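PDB 2JGP: tyrocidine synthetase 3 from Brevibacillus brevis, which probably helps assemble the cyclic peptide antibiotic tyrocidine, the fragment here pairing a peptidyl carrier domain with a condensation domain for peptide bond formation. Local coordinates for residues 3-8 with 28-33; 175-180 with 206-211; 249-254 with 365-370; 431-436 with 466-471. All coordinates share one frame; numbering follows the deposited sequence.

Interaction 1 of 4, residues 3-8 with 28-33; sequences EYVAPR and VGALDD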
# COMPACT_ATOMS: atom_id res chain seq x y z
N GLU A 3 -8.72 -20.17 20.88
CA GLU A 3 -9.05 -20.10 19.47
C GLU A 3 -8.02 -19.25 18.73
O GLU A 3 -7.61 -18.19 19.21
CB GLU A 3 -10.44 -19.50 19.30
CG GLU A 3 -10.85 -19.21 17.87
CD GLU A 3 -12.21 -18.57 17.81
OE1 GLU A 3 -12.38 -17.48 18.40
OE2 GLU A 3 -13.12 -19.14 17.18
N TYR A 4 -7.58 -19.71 17.56
CA TYR A 4 -6.57 -18.98 16.81
C TYR A 4 -7.19 -17.81 16.07
O TYR A 4 -8.13 -17.98 15.30
CB TYR A 4 -5.84 -19.87 15.80
CG TYR A 4 -4.78 -19.10 15.03
CD1 TYR A 4 -3.66 -18.59 15.68
CD2 TYR A 4 -4.90 -18.89 13.66
CE1 TYR A 4 -2.69 -17.88 14.99
CE2 TYR A 4 -3.93 -18.18 12.96
CZ TYR A 4 -2.83 -17.68 13.63
OH TYR A 4 -1.86 -16.98 12.94
N VAL A 5 -6.64 -16.63 16.32
CA VAL A 5 -6.93 -15.43 15.56
C VAL A 5 -5.61 -14.91 15.02
O VAL A 5 -4.70 -14.59 15.79
CB VAL A 5 -7.63 -14.38 16.44
CG1 VAL A 5 -7.73 -13.05 15.71
CG2 VAL A 5 -9.02 -14.89 16.87
N ALA A 6 -5.48 -14.84 13.70
CA ALA A 6 -4.21 -14.43 13.09
C ALA A 6 -3.92 -12.97 13.43
O ALA A 6 -4.85 -12.18 13.56
CB ALA A 6 -4.26 -14.63 11.59
N PRO A 7 -2.63 -12.61 13.59
CA PRO A 7 -2.27 -11.21 13.88
C PRO A 7 -2.95 -10.22 12.93
O PRO A 7 -3.01 -10.47 11.72
CB PRO A 7 -0.75 -11.21 13.69
CG PRO A 7 -0.34 -12.60 14.06
CD PRO A 7 -1.43 -13.47 13.50
N ARG A 8 -3.48 -9.13 13.47
CA ARG A 8 -4.29 -8.18 12.69
C ARG A 8 -3.64 -6.80 12.59
O ARG A 8 -4.18 -5.89 11.95
CB ARG A 8 -5.66 -8.02 13.34
CG ARG A 8 -6.42 -9.31 13.51
CD ARG A 8 -7.48 -9.19 14.56
NE ARG A 8 -6.93 -9.01 15.89
CZ ARG A 8 -7.66 -9.03 17.01
NH1 ARG A 8 -8.97 -9.21 16.95
NH2 ARG A 8 -7.07 -8.86 18.18
N VAL A 28 1.12 -18.65 17.37
CA VAL A 28 0.59 -17.77 18.42
C VAL A 28 -0.32 -16.72 17.78
O VAL A 28 0.08 -16.03 16.84
CB VAL A 28 1.72 -17.09 19.23
CG1 VAL A 28 1.17 -15.96 20.12
CG2 VAL A 28 2.46 -18.11 20.07
N GLY A 29 -1.54 -16.62 18.30
CA GLY A 29 -2.56 -15.72 17.76
C GLY A 29 -2.97 -14.64 18.74
O GLY A 29 -2.50 -14.60 19.88
N ALA A 30 -3.88 -13.78 18.29
CA ALA A 30 -4.27 -12.58 19.03
C ALA A 30 -4.91 -12.86 20.40
O ALA A 30 -4.81 -12.02 21.31
CB ALA A 30 -5.21 -11.73 18.18
N LEU A 31 -5.57 -14.00 20.56
CA LEU A 31 -6.24 -14.35 21.81
C LEU A 31 -5.38 -15.18 22.76
O LEU A 31 -5.80 -15.47 23.87
CB LEU A 31 -7.55 -15.10 21.53
CG LEU A 31 -8.57 -14.38 20.63
CD1 LEU A 31 -9.80 -15.25 20.41
CD2 LEU A 31 -8.96 -13.03 21.22
N ASP A 32 -4.19 -15.58 22.32
CA ASP A 32 -3.35 -16.46 23.15
C ASP A 32 -2.85 -15.73 24.40
O ASP A 32 -2.49 -14.56 24.34
CB ASP A 32 -2.18 -17.03 22.34
CG ASP A 32 -2.60 -18.21 21.46
OD1 ASP A 32 -3.25 -19.15 21.97
OD2 ASP A 32 -2.26 -18.20 20.27
N ASP A 33 -2.85 -16.44 25.52
CA ASP A 33 -2.41 -15.91 26.81
C ASP A 33 -1.05 -16.51 27.14
O ASP A 33 -0.88 -17.74 27.11
CB ASP A 33 -3.45 -16.24 27.90
CG ASP A 33 -3.02 -15.78 29.29
OD1 ASP A 33 -2.03 -16.31 29.84
OD2 ASP A 33 -3.70 -14.90 29.86
O HOH W 1 -5.43 -16.63 19.17
O HOH W 2 0.33 -16.42 14.10

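Interaction 2 of 4, residues 175-180 with 206-211; sequences YSEVTE and LLKIGE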
# COMPACT_ATOMS: atom_id res chain seq x y z
N TYR A 175 -13.48 27.54 -13.48
CA TYR A 175 -14.77 27.20 -14.06
C TYR A 175 -14.79 27.43 -15.57
O TYR A 175 -14.30 28.46 -16.05
CB TYR A 175 -15.88 28.02 -13.39
CG TYR A 175 -17.27 27.71 -13.90
CD1 TYR A 175 -17.92 26.53 -13.54
CD2 TYR A 175 -17.93 28.59 -14.75
CE1 TYR A 175 -19.19 26.24 -14.01
CE2 TYR A 175 -19.20 28.31 -15.22
CZ TYR A 175 -19.83 27.13 -14.85
OH TYR A 175 -21.09 26.85 -15.31
N SER A 176 -15.34 26.47 -16.30
CA SER A 176 -15.51 26.57 -17.75
C SER A 176 -16.81 25.90 -18.18
O SER A 176 -17.34 25.04 -17.48
CB SER A 176 -14.34 25.92 -18.48
OG SER A 176 -13.09 26.47 -18.08
N GLU A 177 -17.32 26.31 -19.34
CA GLU A 177 -18.50 25.70 -19.95
C GLU A 177 -18.10 25.15 -21.32
O GLU A 177 -17.71 25.90 -22.21
CB GLU A 177 -19.63 26.71 -20.08
CG GLU A 177 -20.00 27.39 -18.76
CD GLU A 177 -21.30 28.17 -18.82
OE1 GLU A 177 -21.86 28.35 -19.92
OE2 GLU A 177 -21.77 28.60 -17.74
N VAL A 178 -18.19 23.83 -21.47
CA VAL A 178 -17.73 23.15 -22.68
C VAL A 178 -18.70 22.05 -23.08
O VAL A 178 -19.55 21.65 -22.29
CB VAL A 178 -16.34 22.51 -22.46
CG1 VAL A 178 -15.31 23.56 -22.10
CG2 VAL A 178 -16.42 21.43 -21.38
N THR A 179 -18.56 21.56 -24.31
CA THR A 179 -19.29 20.37 -24.76
C THR A 179 -18.75 19.15 -24.02
O THR A 179 -17.62 19.17 -23.53
CB THR A 179 -19.13 20.16 -26.28
OG1 THR A 179 -19.72 21.27 -26.98
CG2 THR A 179 -19.81 18.87 -26.73
N GLU A 180 -19.55 18.09 -23.93
CA GLU A 180 -19.09 16.85 -23.32
C GLU A 180 -17.85 16.31 -24.03
O GLU A 180 -16.86 15.94 -23.39
CB GLU A 180 -20.19 15.78 -23.31
CG GLU A 180 -19.83 14.55 -22.50
CD GLU A 180 -20.91 13.50 -22.48
OE1 GLU A 180 -22.01 13.74 -23.02
OE2 GLU A 180 -20.66 12.41 -21.93
N LEU A 206 -13.91 22.86 -12.75
CA LEU A 206 -15.31 22.45 -12.88
C LEU A 206 -15.78 22.80 -14.29
O LEU A 206 -15.79 23.97 -14.67
CB LEU A 206 -16.18 23.16 -11.85
CG LEU A 206 -17.65 22.76 -11.84
CD1 LEU A 206 -17.81 21.25 -11.60
CD2 LEU A 206 -18.41 23.55 -10.78
N LEU A 207 -16.17 21.78 -15.05
CA LEU A 207 -16.61 21.96 -16.43
C LEU A 207 -18.10 21.64 -16.54
O LEU A 207 -18.50 20.50 -16.34
CB LEU A 207 -15.83 21.04 -17.37
CG LEU A 207 -14.31 21.01 -17.21
CD1 LEU A 207 -13.72 19.91 -18.08
CD2 LEU A 207 -13.71 22.37 -17.56
N LYS A 208 -18.90 22.66 -16.83
CA LYS A 208 -20.32 22.49 -17.11
C LYS A 208 -20.47 21.98 -18.54
O LYS A 208 -20.13 22.69 -19.50
CB LYS A 208 -21.06 23.82 -16.94
CG LYS A 208 -22.56 23.74 -17.20
CD LYS A 208 -23.29 24.93 -16.58
CE LYS A 208 -24.81 24.75 -16.59
NZ LYS A 208 -25.48 25.54 -17.66
N ILE A 209 -20.95 20.75 -18.68
CA ILE A 209 -21.13 20.12 -20.00
C ILE A 209 -22.59 20.09 -20.43
O ILE A 209 -22.90 19.74 -21.57
CB ILE A 209 -20.52 18.69 -20.04
CG1 ILE A 209 -21.27 17.72 -19.10
CG2 ILE A 209 -19.05 18.74 -19.67
CD1 ILE A 209 -20.78 16.29 -19.19
N GLY A 210 -23.48 20.47 -19.52
CA GLY A 210 -24.90 20.56 -19.83
C GLY A 210 -25.71 21.11 -18.68
O GLY A 210 -25.24 21.18 -17.54
N GLU A 211 -26.92 21.55 -19.02
CA GLU A 211 -28.01 21.86 -18.08
C GLU A 211 -27.69 21.57 -16.61
O GLU A 211 -27.34 22.49 -15.86
CB GLU A 211 -29.31 21.16 -18.52
CG GLU A 211 -29.51 21.02 -20.05
CD GLU A 211 -28.49 20.10 -20.72
OE1 GLU A 211 -27.96 19.17 -20.06
OE2 GLU A 211 -28.19 20.31 -21.92

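Interaction 3 of 4, residues 249-254 with 365-370; sequences LRIQYK and EPIVGM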
# COMPACT_ATOMS: atom_id res chain seq x y z
N LEU A 249 -7.96 16.26 13.47
CA LEU A 249 -6.79 15.42 13.16
C LEU A 249 -5.72 15.59 14.23
O LEU A 249 -5.14 16.66 14.36
CB LEU A 249 -6.22 15.80 11.79
CG LEU A 249 -7.14 15.57 10.58
CD1 LEU A 249 -6.76 16.48 9.41
CD2 LEU A 249 -7.10 14.11 10.15
N ARG A 250 -5.47 14.53 14.99
CA ARG A 250 -4.47 14.56 16.06
C ARG A 250 -3.05 14.73 15.53
O ARG A 250 -2.25 15.46 16.11
CB ARG A 250 -4.53 13.28 16.90
CG ARG A 250 -3.45 13.24 17.98
CD ARG A 250 -3.59 12.09 18.95
NE ARG A 250 -2.59 12.25 20.00
CZ ARG A 250 -1.32 11.83 19.94
NH1 ARG A 250 -0.86 11.18 18.89
NH2 ARG A 250 -0.51 12.06 20.96
N ILE A 251 -2.76 14.01 14.45
CA ILE A 251 -1.41 13.89 13.93
C ILE A 251 -1.40 14.34 12.47
O ILE A 251 -2.35 14.08 11.72
CB ILE A 251 -0.92 12.42 14.05
CG1 ILE A 251 -0.92 11.96 15.52
CG2 ILE A 251 0.46 12.24 13.46
CD1 ILE A 251 0.05 12.72 16.41
N GLN A 252 -0.33 15.03 12.08
CA GLN A 252 -0.19 15.50 10.69
C GLN A 252 1.01 14.86 10.00
O GLN A 252 1.83 14.20 10.64
CB GLN A 252 -0.13 17.03 10.64
CG GLN A 252 -1.49 17.69 10.41
CD GLN A 252 -1.98 17.56 8.97
OE1 GLN A 252 -1.29 16.98 8.11
NE2 GLN A 252 -3.17 18.09 8.70
N TYR A 253 1.10 15.04 8.69
CA TYR A 253 2.17 14.39 7.92
C TYR A 253 3.55 14.79 8.43
O TYR A 253 4.43 13.95 8.53
CB TYR A 253 2.06 14.68 6.42
CG TYR A 253 2.92 13.74 5.61
CD1 TYR A 253 2.47 12.47 5.29
CD2 TYR A 253 4.20 14.11 5.18
CE1 TYR A 253 3.25 11.59 4.57
CE2 TYR A 253 4.98 13.23 4.45
CZ TYR A 253 4.50 11.97 4.15
OH TYR A 253 5.27 11.09 3.42
N LYS A 254 3.74 16.06 8.77
CA LYS A 254 5.06 16.52 9.23
C LYS A 254 5.50 15.81 10.52
O LYS A 254 6.69 15.62 10.74
CB LYS A 254 5.11 18.04 9.40
CG LYS A 254 4.27 18.62 10.53
CD LYS A 254 4.32 20.14 10.46
CE LYS A 254 3.76 20.79 11.70
NZ LYS A 254 2.30 20.55 11.86
N GLU A 365 -4.13 6.80 9.79
CA GLU A 365 -5.20 6.41 8.86
C GLU A 365 -5.96 7.59 8.20
O GLU A 365 -6.31 7.49 7.02
CB GLU A 365 -6.19 5.45 9.55
CG GLU A 365 -5.56 4.08 9.89
CD GLU A 365 -6.47 3.18 10.71
OE1 GLU A 365 -5.97 2.18 11.27
OE2 GLU A 365 -7.68 3.48 10.83
N PRO A 366 -6.20 8.70 8.93
CA PRO A 366 -6.99 9.79 8.37
C PRO A 366 -6.18 10.89 7.68
O PRO A 366 -6.76 11.86 7.20
CB PRO A 366 -7.70 10.35 9.60
CG PRO A 366 -6.71 10.16 10.71
CD PRO A 366 -5.81 9.00 10.32
N ILE A 367 -4.85 10.74 7.64
CA ILE A 367 -3.97 11.80 7.17
C ILE A 367 -3.87 11.81 5.64
O ILE A 367 -3.72 10.78 5.00
CB ILE A 367 -2.55 11.65 7.77
CG1 ILE A 367 -2.61 11.67 9.30
CG2 ILE A 367 -1.63 12.75 7.25
CD1 ILE A 367 -1.25 11.60 9.96
N VAL A 368 -3.94 13.01 5.06
CA VAL A 368 -3.64 13.20 3.65
C VAL A 368 -2.12 13.36 3.46
O VAL A 368 -1.51 14.27 3.99
CB VAL A 368 -4.42 14.41 3.10
CG1 VAL A 368 -4.02 14.72 1.66
CG2 VAL A 368 -5.93 14.16 3.22
N GLY A 369 -1.52 12.44 2.71
CA GLY A 369 -0.07 12.43 2.53
C GLY A 369 0.39 11.18 1.82
O GLY A 369 -0.43 10.31 1.48
N MET A 370 1.70 11.09 1.61
CA MET A 370 2.30 9.98 0.89
C MET A 370 2.77 8.90 1.87
O MET A 370 3.84 9.02 2.48
CB MET A 370 3.48 10.50 0.06
CG MET A 370 4.28 9.43 -0.63
SD MET A 370 3.26 8.33 -1.62
CE MET A 370 4.46 7.07 -2.04
O HOH W 3 -2.30 16.47 5.32

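Interaction 4 of 4, residues 431-436 with 466-471; sequences VFTFQN and TFSATE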
# COMPACT_ATOMS: atom_id res chain seq x y z
N VAL A 431 3.96 -6.88 -9.58
CA VAL A 431 3.31 -6.42 -8.37
C VAL A 431 2.00 -7.16 -8.17
O VAL A 431 1.31 -7.47 -9.15
CB VAL A 431 3.05 -4.88 -8.43
CG1 VAL A 431 2.08 -4.44 -7.35
CG2 VAL A 431 4.37 -4.12 -8.31
N PHE A 432 1.67 -7.45 -6.92
CA PHE A 432 0.40 -8.09 -6.55
C PHE A 432 -0.36 -7.17 -5.61
O PHE A 432 0.22 -6.66 -4.65
CB PHE A 432 0.67 -9.43 -5.86
CG PHE A 432 -0.55 -10.06 -5.27
CD1 PHE A 432 -1.38 -10.84 -6.05
CD2 PHE A 432 -0.87 -9.86 -3.93
CE1 PHE A 432 -2.52 -11.42 -5.51
CE2 PHE A 432 -2.01 -10.44 -3.38
CZ PHE A 432 -2.83 -11.22 -4.17
N THR A 433 -1.64 -6.94 -5.89
CA THR A 433 -2.52 -6.19 -4.97
C THR A 433 -3.86 -6.88 -4.78
O THR A 433 -4.32 -7.62 -5.65
CB THR A 433 -2.79 -4.74 -5.45
OG1 THR A 433 -3.66 -4.74 -6.60
CG2 THR A 433 -1.50 -4.02 -5.79
N PHE A 434 -4.49 -6.64 -3.63
CA PHE A 434 -5.83 -7.18 -3.34
C PHE A 434 -6.67 -6.08 -2.68
O PHE A 434 -6.23 -5.46 -1.72
CB PHE A 434 -5.73 -8.42 -2.45
CG PHE A 434 -7.06 -8.93 -1.96
CD1 PHE A 434 -8.01 -9.39 -2.86
CD2 PHE A 434 -7.36 -8.95 -0.60
CE1 PHE A 434 -9.24 -9.85 -2.42
CE2 PHE A 434 -8.59 -9.42 -0.15
CZ PHE A 434 -9.54 -9.87 -1.06
N GLN A 435 -7.87 -5.84 -3.22
CA GLN A 435 -8.74 -4.76 -2.73
C GLN A 435 -10.17 -5.27 -2.53
O GLN A 435 -10.52 -6.36 -2.99
CB GLN A 435 -8.76 -3.59 -3.72
CG GLN A 435 -7.41 -3.26 -4.39
CD GLN A 435 -7.22 -3.95 -5.74
OE1 GLN A 435 -6.40 -4.86 -5.88
NE2 GLN A 435 -7.99 -3.51 -6.73
N ASN A 436 -10.99 -4.47 -1.84
CA ASN A 436 -12.40 -4.80 -1.58
C ASN A 436 -13.37 -3.83 -2.25
O ASN A 436 -14.11 -3.10 -1.57
CB ASN A 436 -12.67 -4.83 -0.06
CG ASN A 436 -12.17 -6.10 0.61
OD1 ASN A 436 -11.31 -6.05 1.49
ND2 ASN A 436 -12.71 -7.25 0.20
N THR A 466 1.13 -6.04 -13.43
CA THR A 466 0.58 -5.86 -12.10
C THR A 466 -0.68 -6.71 -12.01
O THR A 466 -1.60 -6.54 -12.81
CB THR A 466 0.21 -4.39 -11.85
OG1 THR A 466 1.41 -3.60 -11.86
CG2 THR A 466 -0.49 -4.23 -10.50
N PHE A 467 -0.70 -7.62 -11.04
CA PHE A 467 -1.78 -8.57 -10.88
C PHE A 467 -2.66 -8.05 -9.74
O PHE A 467 -2.17 -7.85 -8.64
CB PHE A 467 -1.21 -9.95 -10.53
CG PHE A 467 -2.24 -11.03 -10.37
CD1 PHE A 467 -2.50 -11.92 -11.40
CD2 PHE A 467 -2.96 -11.16 -9.19
CE1 PHE A 467 -3.44 -12.92 -11.26
CE2 PHE A 467 -3.90 -12.16 -9.04
CZ PHE A 467 -4.15 -13.04 -10.08
N SER A 468 -3.94 -7.81 -10.03
CA SER A 468 -4.85 -7.22 -9.06
C SER A 468 -6.08 -8.10 -8.83
O SER A 468 -6.82 -8.39 -9.77
CB SER A 468 -5.32 -5.85 -9.54
OG SER A 468 -4.25 -4.92 -9.54
N ALA A 469 -6.29 -8.52 -7.59
CA ALA A 469 -7.51 -9.21 -7.22
C ALA A 469 -8.45 -8.21 -6.56
O ALA A 469 -8.02 -7.42 -5.71
CB ALA A 469 -7.20 -10.37 -6.28
N THR A 470 -9.71 -8.20 -6.97
CA THR A 470 -10.70 -7.29 -6.39
C THR A 470 -11.97 -8.05 -6.01
O THR A 470 -12.59 -8.69 -6.86
CB THR A 470 -11.06 -6.16 -7.38
OG1 THR A 470 -9.86 -5.45 -7.74
CG2 THR A 470 -12.04 -5.18 -6.75
N GLU A 471 -12.34 -7.98 -4.74
CA GLU A 471 -13.56 -8.62 -4.25
C GLU A 471 -14.75 -7.71 -4.53
O GLU A 471 -14.91 -6.68 -3.87
CB GLU A 471 -13.43 -8.93 -2.75
CG GLU A 471 -14.56 -9.78 -2.20
CD GLU A 471 -14.08 -10.82 -1.20
OE1 GLU A 471 -13.44 -10.45 -0.19
OE2 GLU A 471 -14.36 -12.01 -1.43

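Interaction 1 of 4, residues 3-8 with 28-33
Val5 and Ala30 tie the two loops together through their backbones: Ala30 N donates to Val5 O at 2.8 Å, with a nearly straight N-H...O angle of 164°. Two waters add indirect links. One accepts from Val5 N and Leu31 N and donates to Glu3 O; the other joins Val28 O to Tyr4 OH, a hydroxyl also hydrogen-bonded to Lys395 of the condensation domain. Apolar contact centres on Val5, whose two branches part. CG1, anti to the backbone N (chi1 171°), reaches Ala30 CB at 3.8 Å, whereas CG2 meets Leu31 CD1 at 3.6 Å. Two flat groups add contacts. The Tyr4 ring brings CE1 to 3.5 Å from Gly29 CA, with no side chain in the way, and has Val28 O at its edge. Ala30 CB lies over one face of the Arg8 guanidinium, 3.4 Å from NH2, while that group forms a salt bridge with Glu12. Within 28-33, Gly29 N donates to the anti lone pair of Asp32 OD2 at 2.6 Å, bracing a type I turn from Gly29 to Asp32; the same oxygen pairs with Arg1. This turn lies in the loop between helices 10-23 and 41-55 of the helical carrier-protein fold, with the chain leading into helix 10-23 laid against it.

Interaction 2 of 4, residues 175-180 with 206-211
A right-handed beta-alpha-beta unit brings Tyr175, Ser176 and Glu177 alongside Leu206, Leu207 and Lys208 as parallel neighbours, their strand axes 4.7 Å apart and 20° from aligned. Ser176 is gripped at both backbone ends: its N donates to Leu206 O at 3.0 Å, and its O accepts from Lys208 N at 2.9 Å. Val178 N continues the ladder past the end of the first strand, reaching Lys208 O at 3.0 Å. On the face carrying Tyr175, Glu177 and Lys208, the tyrosine hydroxyl crosses the lysine chain, with OH 3.2 Å from Lys208 CD. Lys208 CG is anti to its backbone N (chi1 -179°). Tyr175 OH also donates to Glu177 OE2 at 3.1 Å, meeting it on the anti side but 28° out of the carboxylate plane, so a phenol, a carboxylate and an aliphatic chain form one cluster. Glu177 OE2 and Lys208 NZ remain 4.8 Å apart, short of a salt bridge though probably in mutual attraction. On the face of Ser176 and Leu207, Leu207 CD2 packs on Ser176 CB at 3.7 Å; at the strand ends Val178 CG2 touches Leu207 CB and Ile209 CG2. Ile209 CD1 in turn lies against Glu180 CG, whose carboxylate is bound by Arg213 and Arg184. Helix 180-189 covers Val178, Leu207 and Ile209 through Ala183, while strand 213-220 pairs with strand 202-210 on its other side, with a classic beta bulge at the end of the pairing, where Ile209 and Gly210 both face Arg213.

Interaction 3 of 4, residues 249-254 with 365-370
Tyr253 and Gly369 lie where the two segments run nearly alongside each other, end-to-end directions 11° apart, yet their CA atoms stay 6.2 Å apart and side chains bridge the gap. The Tyr253 ring reaches the 369-370 backbone, with CD1 3.8 Å from Gly369 CA, and its hydroxyl donates to Met370 O at 2.7 Å. That carbonyl sits at the ring edge, and the donor is tilted 22° from the carbonyl plane. Ser100 also bonds the phenol oxygen, giving it a second polar partner. The contact is buried within the condensation domain, at the start of helix 253-263: Met370 touches His222 of the HHxxxDG motif that marks the active site in this family, and a sulfate, probably from the crystallisation liquor, lies about 5 Å from the Met370 side chain. Ile367 fills the middle. Its CG2, anti to the backbone N, approaches Tyr253 N at 3.8 Å, whereas CD1 presses on Ile251 O at 3.2 Å and on the CG2 of the same residue. Farther out, Leu249 and Pro366 pass side by side, pointing opposite ways, Leu249 CD2 meeting Pro366 CB at 3.8 Å. Phe371 packs on the Tyr253 ring edge-to-face.

Interaction 4 of 4, residues 431-436 with 466-471
Val431 and Phe467 share a rung of a parallel backbone ladder that runs on to Gln435 and Glu471. Phe467 N donates to Val431 O at 2.8 Å; Thr433 then bonds on both sides, its N to Phe467 O and its O to Ala469 N, and Gln435 does the same between Ala469 O and Glu471 N. CA-H...O contacts fill in between these bonds, such as Phe434 CA to Ala469 O at 3.2 Å. The aromatic contacts all lie on the face of Phe432, Phe434, Phe467 and Ala469. Phe432 and Phe467 lie side by side and meet rim to rim, Phe432 CD1 to Phe467 CD2 at 3.5 Å, neither over the face of the other, with planes 16° apart. Phe434, its CG anti to the backbone N (chi1 173°), rests CD1 on Ala469 CB at 3.6 Å. The other face carries Val431 beside Thr466 and, farther on, hydroxyls: Thr433 OG1 and Ser468 OG stand 3.0 Å apart. At the strand ends the Asn436 amide lies nearly coplanar with the Glu471 carboxylate, and ND2 makes a weak bond to OE1 at 3.3 Å; the firmer partner of that carboxylate is His319, through OE2. Helix 329-345 covers the aromatic face through Tyr330 and Leu333, while strand 476-483 continues the sheet beyond 465-471. Such a helix-backed mixed sheet is characteristic of the C-terminal half of condensation domains, which share the chloramphenicol acetyltransferase-like fold.

In the fold
From the N terminus, interaction 1 closes a short loop around helix 10-23 in the carrier domain. Interaction 2 next closes the excursion through helix 180-189 at the edge of a five-stranded sheet, on the opposite side of the chain's centre, about 38 Å from interaction 1 at the nearest atoms. Interaction 3 spans the longest interval, 110 residues, tying the start of helix 253-263 to the loop before strand 373-379; its nearest atoms come within about 8 Å of interaction 1. Interaction 4 closes last, and its intervening chain lends strand 447-451 to the sheet of interaction 2, linking the two sheets. The four follow in series, none nesting or crossing.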